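Local coordinates for glucan-binding protein C, GbpC (Streptococcus mutans UA159, PDB 5UQZ) that probably binds glucan at the streptococcal cell wall and mediates both sucrose-dependent and sucrose-independent adherence, this chain being its calcium-containing beta-supersandwich part, at residues W123-V128 against E165-V170; S161-G166 against I182-S187; A218-S223 against F329-A334; T297-A302 against A336-P341. All blocks are in the same frame, centred on the assembly; numbering follows the deposited sequence. Where two conformers were deposited one is given.

Contact 1 of 4, residues W123-V128 against E165-V170; sequences WFKMKV and EGSALV
Phe124 and Val170 lie side by side on one face of an antiparallel sheet, their side chains pointing the same way, where strand 122-127 forms the outer edge against strand 167-172 in the beta-supersandwich. They are a hydrogen-bonded pair, as are Met126 and Ala168 on the same face; Lys125 with Leu169 and Lys127 with Ser167 are the non-hydrogen-bonded pairs between. Phe124 holds CG between its backbone N and carbonyl carbon (chi1 50°), and the ring lies obliquely beside the branched Val170, whose CB makes an off-centre CH-pi contact 4.3 Å from the ring centroid. The two methyls of Val170 are shared out: CG1 meets the CE1-CZ side of Phe124, while CG2 touches Met126 SD at 3.7 Å, crossing that flexible thioether at a slant. A beta-branched residue suits this place, since it can fill both directions at once; Ile180 and Ile182 of the next strand, 180-184, also touch it.

The other face carries Lys125, Ser167 and Leu169. Leu169 brings CG to the edge of the Trp123 indole, in its plane, with CD2 3.8 Å from Trp123 CZ3. Lys125 lays its methylenes on the small Ser167, CD 3.6 Å from Ser167 CB, before the chain bends at chi3 (-58°); it also makes a cation-pi contact with Phe110. Ser167 turns its own OG to Asn163. Where strand 122-127 ends, the carbonyl of Gly166, a residue with positive phi just ahead of strand 167-172, accepts Val128 N, Gly166 O lying 2.9 Å from that nitrogen.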
loop_
_atom_site.group_PDB
_atom_site.type_symbol
_atom_site.label_atom_id
_atom_site.label_comp_id
_atom_site.label_asym_id
_atom_site.label_seq_id
_atom_site.Cartn_x
_atom_site.Cartn_y
_atom_site.Cartn_z
ATOM N N TRP A 123 10.190 -12.836 -11.018
ATOM C CA TRP A 123 8.814 -12.921 -11.518
ATOM C C TRP A 123 8.429 -14.379 -11.710
ATOM O O TRP A 123 9.221 -15.161 -12.268
ATOM C CB TRP A 123 8.724 -12.218 -12.876
ATOM C CG TRP A 123 8.727 -10.733 -12.857
ATOM C CD1 TRP A 123 9.839 -9.904 -12.805
ATOM C CD2 TRP A 123 7.595 -9.866 -12.969
ATOM N NE1 TRP A 123 9.444 -8.583 -12.874
ATOM C CE2 TRP A 123 8.076 -8.533 -12.979
ATOM C CE3 TRP A 123 6.225 -10.091 -13.060
ATOM C CZ2 TRP A 123 7.222 -7.451 -13.092
ATOM C CZ3 TRP A 123 5.379 -9.026 -13.160
ATOM C CH2 TRP A 123 5.876 -7.718 -13.165
ATOM N N PHE A 124 7.201 -14.714 -11.331
ATOM C CA PHE A 124 6.720 -16.075 -11.500
ATOM C C PHE A 124 5.206 -16.083 -11.429
ATOM O O PHE A 124 4.585 -15.122 -10.970
ATOM C CB PHE A 124 7.309 -17.062 -10.463
ATOM C CG PHE A 124 7.215 -16.602 -9.036
ATOM C CD1 PHE A 124 6.058 -16.780 -8.295
ATOM C CD2 PHE A 124 8.311 -15.995 -8.439
ATOM C CE1 PHE A 124 6.015 -16.359 -6.943
ATOM C CE2 PHE A 124 8.261 -15.580 -7.121
ATOM C CZ PHE A 124 7.101 -15.776 -6.388
ATOM N N LYS A 125 4.614 -17.182 -11.884
ATOM C CA LYS A 125 3.191 -17.415 -11.718
ATOM C C LYS A 125 2.995 -18.307 -10.505
ATOM O O LYS A 125 3.665 -19.324 -10.367
ATOM C CB LYS A 125 2.694 -18.145 -12.975
ATOM C CG LYS A 125 1.221 -18.322 -13.138
ATOM C CD LYS A 125 0.871 -19.453 -14.116
ATOM C CE LYS A 125 1.469 -19.210 -15.452
ATOM N NZ LYS A 125 0.873 -20.139 -16.481
ATOM N N MET A 126 2.104 -17.902 -9.622
ATOM C CA MET A 126 1.686 -18.778 -8.538
ATOM C C MET A 126 0.472 -19.585 -8.960
ATOM O O MET A 126 -0.304 -19.176 -9.832
ATOM C CB MET A 126 1.316 -17.960 -7.301
ATOM C CG MET A 126 2.523 -17.359 -6.582
ATOM S SD MET A 126 2.115 -16.433 -5.113
ATOM C CE MET A 126 1.929 -17.735 -3.916
ATOM N N LYS A 127 0.333 -20.771 -8.357
ATOM C CA LYS A 127 -0.746 -21.703 -8.641
ATOM C C LYS A 127 -1.559 -21.886 -7.364
ATOM O O LYS A 127 -0.991 -22.089 -6.271
ATOM C CB LYS A 127 -0.088 -23.033 -9.066
ATOM C CG LYS A 127 -1.099 -24.142 -9.303
ATOM C CD LYS A 127 -0.423 -25.360 -9.935
ATOM C CE LYS A 127 -1.414 -26.505 -10.056
ATOM N NZ LYS A 127 -0.785 -27.728 -10.611
ATOM N N VAL A 128 -2.876 -21.824 -7.499
ATOM C CA VAL A 128 -3.743 -21.946 -6.329
ATOM C C VAL A 128 -3.405 -23.218 -5.559
ATOM O O VAL A 128 -3.302 -24.310 -6.145
ATOM C CB VAL A 128 -5.216 -21.943 -6.757
ATOM C CG1 VAL A 128 -6.113 -22.461 -5.619
ATOM C CG2 VAL A 128 -5.646 -20.539 -7.168
ATOM N N GLU A 165 -7.825 -19.683 -14.428
ATOM C CA GLU A 165 -6.702 -20.596 -14.574
ATOM C C GLU A 165 -6.071 -20.952 -13.234
ATOM O O GLU A 165 -5.044 -21.650 -13.214
ATOM C CB GLU A 165 -5.637 -19.982 -15.500
ATOM C CG GLU A 165 -6.157 -19.516 -16.863
ATOM C CD GLU A 165 -5.139 -18.664 -17.616
ATOM O OE1 GLU A 165 -3.932 -18.987 -17.584
ATOM O OE2 GLU A 165 -5.549 -17.663 -18.229
ATOM N N GLY A 166 -6.639 -20.490 -12.120
ATOM C CA GLY A 166 -6.054 -20.806 -10.811
ATOM C C GLY A 166 -4.645 -20.278 -10.662
ATOM O O GLY A 166 -3.796 -20.950 -10.069
ATOM N N SER A 167 -4.382 -19.076 -11.198
ATOM C CA SER A 167 -3.013 -18.578 -11.243
ATOM C C SER A 167 -3.013 -17.073 -11.046
ATOM O O SER A 167 -4.047 -16.389 -11.181
ATOM C CB SER A 167 -2.375 -18.893 -12.605
ATOM O OG SER A 167 -2.993 -18.091 -13.620
ATOM N N ALA A 168 -1.836 -16.556 -10.702
ATOM C CA ALA A 168 -1.666 -15.114 -10.671
ATOM C C ALA A 168 -0.188 -14.847 -10.944
ATOM O O ALA A 168 0.674 -15.669 -10.622
ATOM C CB ALA A 168 -2.061 -14.545 -9.294
ATOM N N LEU A 169 0.086 -13.703 -11.573
ATOM C CA LEU A 169 1.446 -13.296 -11.849
ATOM C C LEU A 169 1.992 -12.498 -10.662
ATOM O O LEU A 169 1.315 -11.586 -10.154
ATOM C CB LEU A 169 1.474 -12.474 -13.124
ATOM C CG LEU A 169 2.877 -12.101 -13.649
ATOM C CD1 LEU A 169 3.663 -13.362 -14.030
ATOM C CD2 LEU A 169 2.745 -11.136 -14.820
ATOM N N VAL A 170 3.248 -12.753 -10.297
ATOM C CA VAL A 170 3.876 -12.171 -9.116
ATOM C C VAL A 170 5.201 -11.550 -9.493
ATOM O O VAL A 170 6.032 -12.187 -10.167
ATOM C CB VAL A 170 4.107 -13.228 -8.016
ATOM C CG1 VAL A 170 4.913 -12.647 -6.853
ATOM C CG2 VAL A 170 2.763 -13.737 -7.530
HETATM O O HOH W 1 -1.898 -21.078 -16.045
#

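Contact 2 of 4, residues S161-G166 against I182-S187; sequences STNNEG and IGAQTS
Thr162 faces Ala184 and Gln185 across the contact, and its hydroxyl makes one of the two hydrogen bonds between the segments. With OG1 set between the backbone N and the carbonyl carbon (chi1 53°), it donates to Gln185 O at 2.8 Å, approaching from above the carbonyl plane. The same OG1 lies 3.7 Å from Ala184 CB, where a small methyl lets the two chains come close. The backbone of Thr162 adds a nearly straight bond: its O accepts from Ser187 N at 2.9 Å, with 171° at the hydrogen.

Ser187 brings OG to 3.1 Å from Asn163 CA, and its CB rests 3.4 Å from Asn164 ND2. That amide is itself bonded to Asn188. Ser161 touches Ala184 CB with OG, which also receives Asn163 N at 3.1 Å; Ser167 is a further partner of this hydroxyl. Asn163 CG lies between backbone N and carbonyl carbon (chi1 73°), and OD1 accepts Glu165 N from above the amide plane, while ND2 reaches Thr102 and Ser167. On the other segment, Gln185 curls so that OE1 accepts Thr186 N on a lone pair in the amide plane.

The Ser161 bond makes an ST turn and the Asn163 bond an Asx turn after it, and together they shape the connection between strands 151-160 and 167-172 of the supersandwich.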
loop_
_atom_site.group_PDB
_atom_site.type_symbol
_atom_site.label_atom_id
_atom_site.label_comp_id
_atom_site.label_asym_id
_atom_site.label_seq_id
_atom_site.Cartn_x
_atom_site.Cartn_y
_atom_site.Cartn_z
ATOM N N SER A 161 -7.935 -16.932 -7.369
ATOM C CA SER A 161 -7.582 -15.889 -8.335
ATOM C C SER A 161 -8.856 -15.298 -8.941
ATOM O O SER A 161 -9.950 -15.888 -8.857
ATOM C CB SER A 161 -6.735 -16.498 -9.460
ATOM O OG SER A 161 -6.394 -15.490 -10.366
ATOM N N THR A 162 -8.695 -14.140 -9.595
ATOM C CA THR A 162 -9.734 -13.546 -10.411
ATOM C C THR A 162 -9.765 -14.101 -11.841
ATOM O O THR A 162 -10.702 -13.767 -12.583
ATOM C CB THR A 162 -9.597 -12.022 -10.424
ATOM O OG1 THR A 162 -8.256 -11.720 -10.815
ATOM C CG2 THR A 162 -9.819 -11.442 -9.043
ATOM N N ASN A 163 -8.754 -14.888 -12.241
ATOM C CA ASN A 163 -8.813 -15.485 -13.562
ATOM C C ASN A 163 -9.424 -16.884 -13.477
ATOM O O ASN A 163 -9.859 -17.336 -12.411
ATOM C CB ASN A 163 -7.451 -15.403 -14.272
ATOM C CG ASN A 163 -6.382 -16.367 -13.730
ATOM O OD1 ASN A 163 -6.692 -17.369 -13.051
ATOM N ND2 ASN A 163 -5.137 -16.074 -14.036
ATOM N N ASN A 164 -9.519 -17.554 -14.626
ATOM C CA ASN A 164 -10.112 -18.887 -14.686
ATOM C C ASN A 164 -9.053 -19.974 -14.836
ATOM O O ASN A 164 -9.344 -21.072 -15.296
ATOM C CB ASN A 164 -11.184 -18.976 -15.770
ATOM C CG ASN A 164 -12.459 -18.260 -15.354
ATOM O OD1 ASN A 164 -12.816 -18.298 -14.189
ATOM N ND2 ASN A 164 -13.161 -17.666 -16.305
ATOM N N GLU A 165 -7.825 -19.683 -14.428
ATOM C CA GLU A 165 -6.702 -20.596 -14.574
ATOM C C GLU A 165 -6.071 -20.952 -13.234
ATOM O O GLU A 165 -5.044 -21.650 -13.214
ATOM C CB GLU A 165 -5.637 -19.982 -15.500
ATOM C CG GLU A 165 -6.157 -19.516 -16.863
ATOM C CD GLU A 165 -5.139 -18.664 -17.616
ATOM O OE1 GLU A 165 -3.932 -18.987 -17.584
ATOM O OE2 GLU A 165 -5.549 -17.663 -18.229
ATOM N N GLY A 166 -6.639 -20.490 -12.120
ATOM C CA GLY A 166 -6.054 -20.806 -10.811
ATOM C C GLY A 166 -4.645 -20.278 -10.662
ATOM O O GLY A 166 -3.796 -20.950 -10.069
ATOM N N ILE A 182 1.131 -8.576 -6.980
ATOM C CA ILE A 182 0.435 -9.723 -7.579
ATOM C C ILE A 182 -0.768 -9.249 -8.374
ATOM O O ILE A 182 -1.421 -8.251 -8.021
ATOM C CB ILE A 182 0.089 -10.750 -6.477
ATOM C CG1 ILE A 182 -0.522 -12.013 -7.041
ATOM C CG2 ILE A 182 -0.822 -10.171 -5.395
ATOM C CD1 ILE A 182 -0.602 -13.173 -6.052
ATOM N N GLY A 183 -1.066 -9.955 -9.467
ATOM C CA GLY A 183 -2.248 -9.596 -10.227
ATOM C C GLY A 183 -2.637 -10.686 -11.204
ATOM O O GLY A 183 -1.883 -11.624 -11.461
ATOM N N ALA A 184 -3.828 -10.519 -11.788
ATOM C CA ALA A 184 -4.345 -11.461 -12.777
ATOM C C ALA A 184 -5.454 -10.778 -13.543
ATOM O O ALA A 184 -6.030 -9.800 -13.090
ATOM C CB ALA A 184 -4.900 -12.694 -12.084
ATOM N N GLN A 185 -5.797 -11.352 -14.709
ATOM C CA GLN A 185 -7.017 -10.904 -15.382
ATOM C C GLN A 185 -8.216 -11.112 -14.460
ATOM O O GLN A 185 -8.221 -12.032 -13.621
ATOM C CB GLN A 185 -7.204 -11.697 -16.686
ATOM C CG GLN A 185 -8.482 -11.355 -17.478
ATOM C CD GLN A 185 -8.552 -9.867 -17.894
ATOM O OE1 GLN A 185 -8.806 -8.971 -17.069
ATOM N NE2 GLN A 185 -8.429 -9.606 -19.202
ATOM N N THR A 186 -9.246 -10.260 -14.622
ATOM C CA THR A 186 -10.546 -10.500 -13.996
ATOM C C THR A 186 -11.411 -11.140 -15.072
ATOM O O THR A 186 -11.952 -10.456 -15.953
ATOM C CB THR A 186 -11.160 -9.193 -13.500
ATOM O OG1 THR A 186 -10.211 -8.529 -12.647
ATOM C CG2 THR A 186 -12.431 -9.455 -12.688
ATOM N N SER A 187 -11.488 -12.467 -15.040
ATOM C CA SER A 187 -12.061 -13.192 -16.164
ATOM C C SER A 187 -13.582 -13.170 -16.181
ATOM O O SER A 187 -14.162 -13.357 -17.253
ATOM C CB SER A 187 -11.595 -14.645 -16.127
ATOM O OG SER A 187 -10.189 -14.715 -16.260
#

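Contact 3 of 4, residues A218-S223 against F329-A334; sequences AIMSLS and FATNSA
Ser221 meets Thr331 and Asn332 through direct hydrogen bonds. Ser221 N donates to Asn332 O at 2.8 Å, almost in line with the carbonyl. Thr331, with OG1 anti to its backbone N (chi1 -179°), returns a bond to Ser221 O at 2.8 Å from within the carbonyl plane. A threonine hydroxyl thus takes the part a backbone N-H would play in a regular ladder. Ser221 OG lies 2.9 Å from Asn332 OD1 and 3.2 Å from Asn332 O, a single proton facing two possible acceptors. Asn332 OD1 also receives Ala334 N, closing an Asx turn, and its ND2 is bonded to Thr177.

These bonds fasten strand 219-222, an edge strand, within this chain, of a three-stranded antiparallel sheet, to the chain leaving strand 325-329 of a different sheet, within one beta-supersandwich. Ser223 immediately precedes Ser224, a ligand of the bound calcium ion.

Waters link Ser223 to Ala330 and Ala334. One accepts from Ser223 N and donates to Ser221 OG and to Ala330 O, the last at 2.7 Å; another donates to Ala334 O and lies 2.6 Å from Ser223 OG.

Van der Waals contacts complete the interface. Met220, bent at chi3, sets CB and CE against Thr331 OG1, and both residues also pack on Met305 and Ile201. Leu222 brings CD2 to the edge of the Phe329 ring, 3.7 Å from CZ, while that ring stacks with Phe314.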
loop_
_atom_site.group_PDB
_atom_site.type_symbol
_atom_site.label_atom_id
_atom_site.label_comp_id
_atom_site.label_asym_id
_atom_site.label_seq_id
_atom_site.Cartn_x
_atom_site.Cartn_y
_atom_site.Cartn_z
ATOM N N ALA A 218 6.084 -6.752 17.852
ATOM C CA ALA A 218 6.238 -6.620 16.404
ATOM C C ALA A 218 5.008 -5.913 15.866
ATOM O O ALA A 218 3.990 -6.542 15.569
ATOM C CB ALA A 218 6.458 -7.977 15.729
ATOM N N ILE A 219 5.091 -4.594 15.687
ATOM C CA ILE A 219 3.972 -3.843 15.136
ATOM C C ILE A 219 4.240 -3.691 13.647
ATOM O O ILE A 219 5.282 -3.155 13.243
ATOM C CB ILE A 219 3.767 -2.484 15.822
ATOM C CG1 ILE A 219 3.815 -2.600 17.363
ATOM C CG2 ILE A 219 2.409 -1.894 15.360
ATOM C CD1 ILE A 219 2.875 -3.608 17.967
ATOM N N MET A 220 3.332 -4.184 12.821
ATOM C CA MET A 220 3.554 -4.215 11.385
ATOM C C MET A 220 2.458 -3.454 10.654
ATOM O O MET A 220 1.294 -3.411 11.066
ATOM C CB MET A 220 3.639 -5.650 10.907
ATOM C CG MET A 220 4.839 -6.333 11.558
ATOM S SD MET A 220 5.323 -7.878 10.829
ATOM C CE MET A 220 6.028 -7.248 9.307
ATOM N N SER A 221 2.833 -2.886 9.535
ATOM C CA SER A 221 1.938 -2.055 8.752
ATOM C C SER A 221 1.016 -2.904 7.894
ATOM O O SER A 221 1.408 -3.945 7.362
ATOM C CB SER A 221 2.770 -1.147 7.854
ATOM O OG SER A 221 3.545 -1.913 6.950
ATOM N N LEU A 222 -0.208 -2.417 7.709
ATOM C CA LEU A 222 -1.148 -2.934 6.720
ATOM C C LEU A 222 -1.692 -1.690 6.012
ATOM O O LEU A 222 -2.873 -1.304 6.115
ATOM C CB LEU A 222 -2.259 -3.753 7.402
ATOM C CG LEU A 222 -1.705 -5.002 8.120
ATOM C CD1 LEU A 222 -2.734 -5.642 9.014
ATOM C CD2 LEU A 222 -1.106 -6.032 7.147
ATOM N N SER A 223 -0.805 -1.039 5.273
ATOM C CA SER A 223 -1.130 0.210 4.614
ATOM C C SER A 223 -1.788 -0.031 3.260
ATOM O O SER A 223 -1.856 -1.152 2.751
ATOM C CB SER A 223 0.145 1.014 4.415
ATOM O OG SER A 223 0.764 1.288 5.670
ATOM N N PHE A 329 1.042 -5.591 -2.140
ATOM C CA PHE A 329 0.857 -5.774 -0.708
ATOM C C PHE A 329 2.224 -5.812 -0.074
ATOM O O PHE A 329 3.021 -6.703 -0.378
ATOM C CB PHE A 329 0.123 -7.092 -0.410
ATOM C CG PHE A 329 -0.098 -7.279 1.049
ATOM C CD1 PHE A 329 -1.166 -6.668 1.677
ATOM C CD2 PHE A 329 0.810 -7.997 1.815
ATOM C CE1 PHE A 329 -1.320 -6.775 3.069
ATOM C CE2 PHE A 329 0.638 -8.107 3.183
ATOM C CZ PHE A 329 -0.424 -7.501 3.811
ATOM N N ALA A 330 2.467 -4.896 0.844
ATOM C CA ALA A 330 3.699 -4.874 1.593
ATOM C C ALA A 330 3.361 -4.843 3.070
ATOM O O ALA A 330 2.337 -4.269 3.476
ATOM C CB ALA A 330 4.612 -3.708 1.220
ATOM N N THR A 331 4.189 -5.485 3.872
ATOM C CA THR A 331 4.070 -5.280 5.318
ATOM C C THR A 331 5.472 -5.205 5.894
ATOM O O THR A 331 6.381 -5.918 5.478
ATOM C CB THR A 331 3.200 -6.405 5.989
ATOM O OG1 THR A 331 3.108 -6.124 7.402
ATOM C CG2 THR A 331 3.843 -7.767 5.817
ATOM N N ASN A 332 5.655 -4.318 6.841
ATOM C CA ASN A 332 6.972 -3.963 7.373
ATOM C C ASN A 332 6.699 -3.192 8.669
ATOM O O ASN A 332 5.554 -3.088 9.106
ATOM C CB ASN A 332 7.758 -3.201 6.315
ATOM C CG ASN A 332 6.954 -2.100 5.754
ATOM O OD1 ASN A 332 6.388 -1.266 6.516
ATOM N ND2 ASN A 332 6.791 -2.102 4.443
ATOM N N SER A 333 7.731 -2.629 9.273
ATOM C CA SER A 333 7.537 -1.922 10.541
ATOM C C SER A 333 7.138 -0.480 10.373
ATOM O O SER A 333 6.902 0.188 11.385
ATOM C CB SER A 333 8.789 -2.006 11.402
ATOM O OG SER A 333 9.899 -1.383 10.776
ATOM N N ALA A 334 7.008 0.014 9.136
ATOM C CA ALA A 334 6.708 1.434 8.922
ATOM C C ALA A 334 5.202 1.665 8.899
ATOM O O ALA A 334 4.557 1.813 7.854
ATOM C CB ALA A 334 7.373 1.901 7.651
HETATM O O HOH W 2 1.945 -1.896 4.683
HETATM O O HOH W 3 0.543 -2.643 1.145
HETATM O O HOH W 4 3.269 2.092 5.526
HETATM O O HOH W 5 -0.431 -3.893 3.550
#

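Contact 4 of 4, residues T297-A302 against A336-P341; sequences TAYYGA and AVPKDP
Tyr299 and Ala336 mark the closest backbone approach, their CA atoms 4.6 Å apart, where a 3-10 turn meets an irregular chain. Within 297-302 the turn is held by successive bonds such as Tyr300 N to Thr297 O, whereas 336-340 is largely extended. The two backbones are joined by one water, which accepts from Tyr299 N and donates to Val337 O at 2.7 Å. Ala336 O is buried here and has no polar partner in the model.

Tyr299 carries most of the side-chain contact. Its CG sits between the backbone N and the carbonyl carbon (chi1 77°), and CB presses on the backbone, 3.4 Å from Val337 C. Pro338 then lies over one face of the phenol ring, the two side chains crossing at about a right angle. Its CB stands 4.1 Å from the centroid and only 8° off the normal, a well-centred CH-pi contact; the rigid proline ring presents an apolar C-H to the aromatic face. The bridging water is at the ring's edge, in its plane. Nearer the turn, three alanines allow close approach: Ala336 CB meets Ala302 CB at 3.8 Å and Ala298 CB at 4.2 Å.

The long helix 3-51 touches both segments, Ala41 against Tyr299 and Tyr45 against Val337. Ala302 leads directly into strand 303-306, and the chain at Ala336 has come from strand 325-329.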
loop_
_atom_site.group_PDB
_atom_site.type_symbol
_atom_site.label_atom_id
_atom_site.label_comp_id
_atom_site.label_asym_id
_atom_site.label_seq_id
_atom_site.Cartn_x
_atom_site.Cartn_y
_atom_site.Cartn_z
ATOM N N THR A 297 -0.741 11.867 4.422
ATOM C CA THR A 297 -2.081 11.340 4.621
ATOM C C THR A 297 -2.169 9.823 4.367
ATOM O O THR A 297 -3.286 9.304 4.352
ATOM C CB THR A 297 -3.066 12.085 3.715
ATOM O OG1 THR A 297 -2.491 12.066 2.402
ATOM C CG2 THR A 297 -3.293 13.539 4.198
ATOM N N ALA A 298 -1.038 9.115 4.234
ATOM C CA ALA A 298 -1.090 7.668 4.012
ATOM C C ALA A 298 -1.896 6.946 5.100
ATOM O O ALA A 298 -2.521 5.913 4.824
ATOM C CB ALA A 298 0.316 7.112 3.910
ATOM N N TYR A 299 -1.911 7.470 6.329
ATOM C CA TYR A 299 -2.646 6.836 7.420
ATOM C C TYR A 299 -4.102 6.616 7.057
ATOM O O TYR A 299 -4.745 5.699 7.578
ATOM C CB TYR A 299 -2.551 7.683 8.719
ATOM C CG TYR A 299 -3.467 8.883 8.696
ATOM C CD1 TYR A 299 -3.078 10.099 8.122
ATOM C CD2 TYR A 299 -4.769 8.782 9.182
ATOM C CE1 TYR A 299 -3.934 11.192 8.051
ATOM C CE2 TYR A 299 -5.641 9.856 9.109
ATOM C CZ TYR A 299 -5.214 11.063 8.534
ATOM O OH TYR A 299 -6.030 12.140 8.432
ATOM N N TYR A 300 -4.638 7.451 6.157
ATOM C CA TYR A 300 -6.062 7.388 5.897
ATOM C C TYR A 300 -6.471 6.052 5.298
ATOM O O TYR A 300 -7.632 5.649 5.447
ATOM C CB TYR A 300 -6.448 8.532 4.969
ATOM C CG TYR A 300 -7.874 8.541 4.538
ATOM C CD1 TYR A 300 -8.923 8.774 5.455
ATOM C CD2 TYR A 300 -8.203 8.365 3.197
ATOM C CE1 TYR A 300 -10.246 8.756 5.037
ATOM C CE2 TYR A 300 -9.521 8.392 2.773
ATOM C CZ TYR A 300 -10.533 8.589 3.689
ATOM O OH TYR A 300 -11.856 8.596 3.258
ATOM N N GLY A 301 -5.569 5.393 4.576
ATOM C CA GLY A 301 -5.878 4.115 3.972
ATOM C C GLY A 301 -5.236 2.945 4.693
ATOM O O GLY A 301 -5.139 1.861 4.102
ATOM N N ALA A 302 -4.843 3.115 5.951
ATOM C CA ALA A 302 -3.979 2.130 6.586
ATOM C C ALA A 302 -4.587 1.494 7.832
ATOM O O ALA A 302 -5.345 2.117 8.584
ATOM C CB ALA A 302 -2.686 2.784 7.035
ATOM N N ALA A 336 1.810 3.548 9.084
ATOM C CA ALA A 336 1.352 4.864 8.634
ATOM C C ALA A 336 0.414 5.441 9.698
ATOM O O ALA A 336 -0.707 4.950 9.884
ATOM C CB ALA A 336 0.609 4.692 7.310
ATOM N N VAL A 337 0.866 6.499 10.362
ATOM C CA VAL A 337 0.078 7.159 11.415
ATOM C C VAL A 337 -0.167 8.608 11.022
ATOM O O VAL A 337 0.559 9.171 10.185
ATOM C CB VAL A 337 0.762 7.076 12.796
ATOM C CG1 VAL A 337 0.850 5.619 13.240
ATOM C CG2 VAL A 337 2.111 7.765 12.754
ATOM N N PRO A 338 -1.168 9.255 11.605
ATOM C CA PRO A 338 -1.354 10.691 11.327
ATOM C C PRO A 338 -0.147 11.499 11.780
ATOM O O PRO A 338 0.454 11.214 12.815
ATOM C CB PRO A 338 -2.569 11.054 12.168
ATOM C CG PRO A 338 -3.116 9.865 12.721
ATOM C CD PRO A 338 -2.179 8.715 12.541
ATOM N N LYS A 339 0.148 12.552 11.015
ATOM C CA LYS A 339 1.301 13.407 11.252
ATOM C C LYS A 339 0.808 14.837 11.443
ATOM O O LYS A 339 -0.383 15.161 11.256
ATOM C CB LYS A 339 2.252 13.374 10.049
ATOM C CG LYS A 339 2.674 12.012 9.597
ATOM C CD LYS A 339 3.560 11.335 10.535
ATOM C CE LYS A 339 3.885 9.943 10.019
ATOM N NZ LYS A 339 4.899 9.299 10.903
ATOM N N ASP A 340 1.739 15.708 11.812
ATOM C CA ASP A 340 1.396 17.090 12.081
ATOM C C ASP A 340 1.076 17.791 10.765
ATOM O O ASP A 340 1.950 17.884 9.893
ATOM C CB ASP A 340 2.641 17.715 12.722
ATOM C CG ASP A 340 2.438 19.150 13.134
ATOM O OD1 ASP A 340 1.423 19.776 12.803
ATOM O OD2 ASP A 340 3.360 19.678 13.802
ATOM N N PRO A 341 -0.136 18.316 10.580
ATOM C CA PRO A 341 -0.460 19.025 9.327
ATOM C C PRO A 341 0.071 20.442 9.269
ATOM O O PRO A 341 -0.107 21.111 8.247
ATOM C CB PRO A 341 -1.985 19.033 9.319
ATOM C CG PRO A 341 -2.359 19.079 10.772
ATOM C CD PRO A 341 -1.274 18.263 11.512
HETATM O O HOH W 6 0.551 8.977 7.445
#

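Overall arrangement
Contacts 1 and 2 belong to one neighbourhood: they share Glu165 and Gly166 and reach adjacent strands of the same four-stranded sheet, joined by Leu169 N to Gly183 O and by Ser167 O to Ser161 OG. Both are mostly buried, yet contact 1 is a regular strand ladder with aromatic and aliphatic packing, contact 2 a polar turn. Contacts 3 and 4 touch as well, Ser223 packing on Ala302 and Ala336, and their segments alternate along the chain. Contact 3, partly buried and nearest the chain's centre, relies on hydroxyls and water; contact 4, buried, is chiefly apolar. Contacts 1 and 4 lie on opposite sides of that centre, about 33 Å apart between centres.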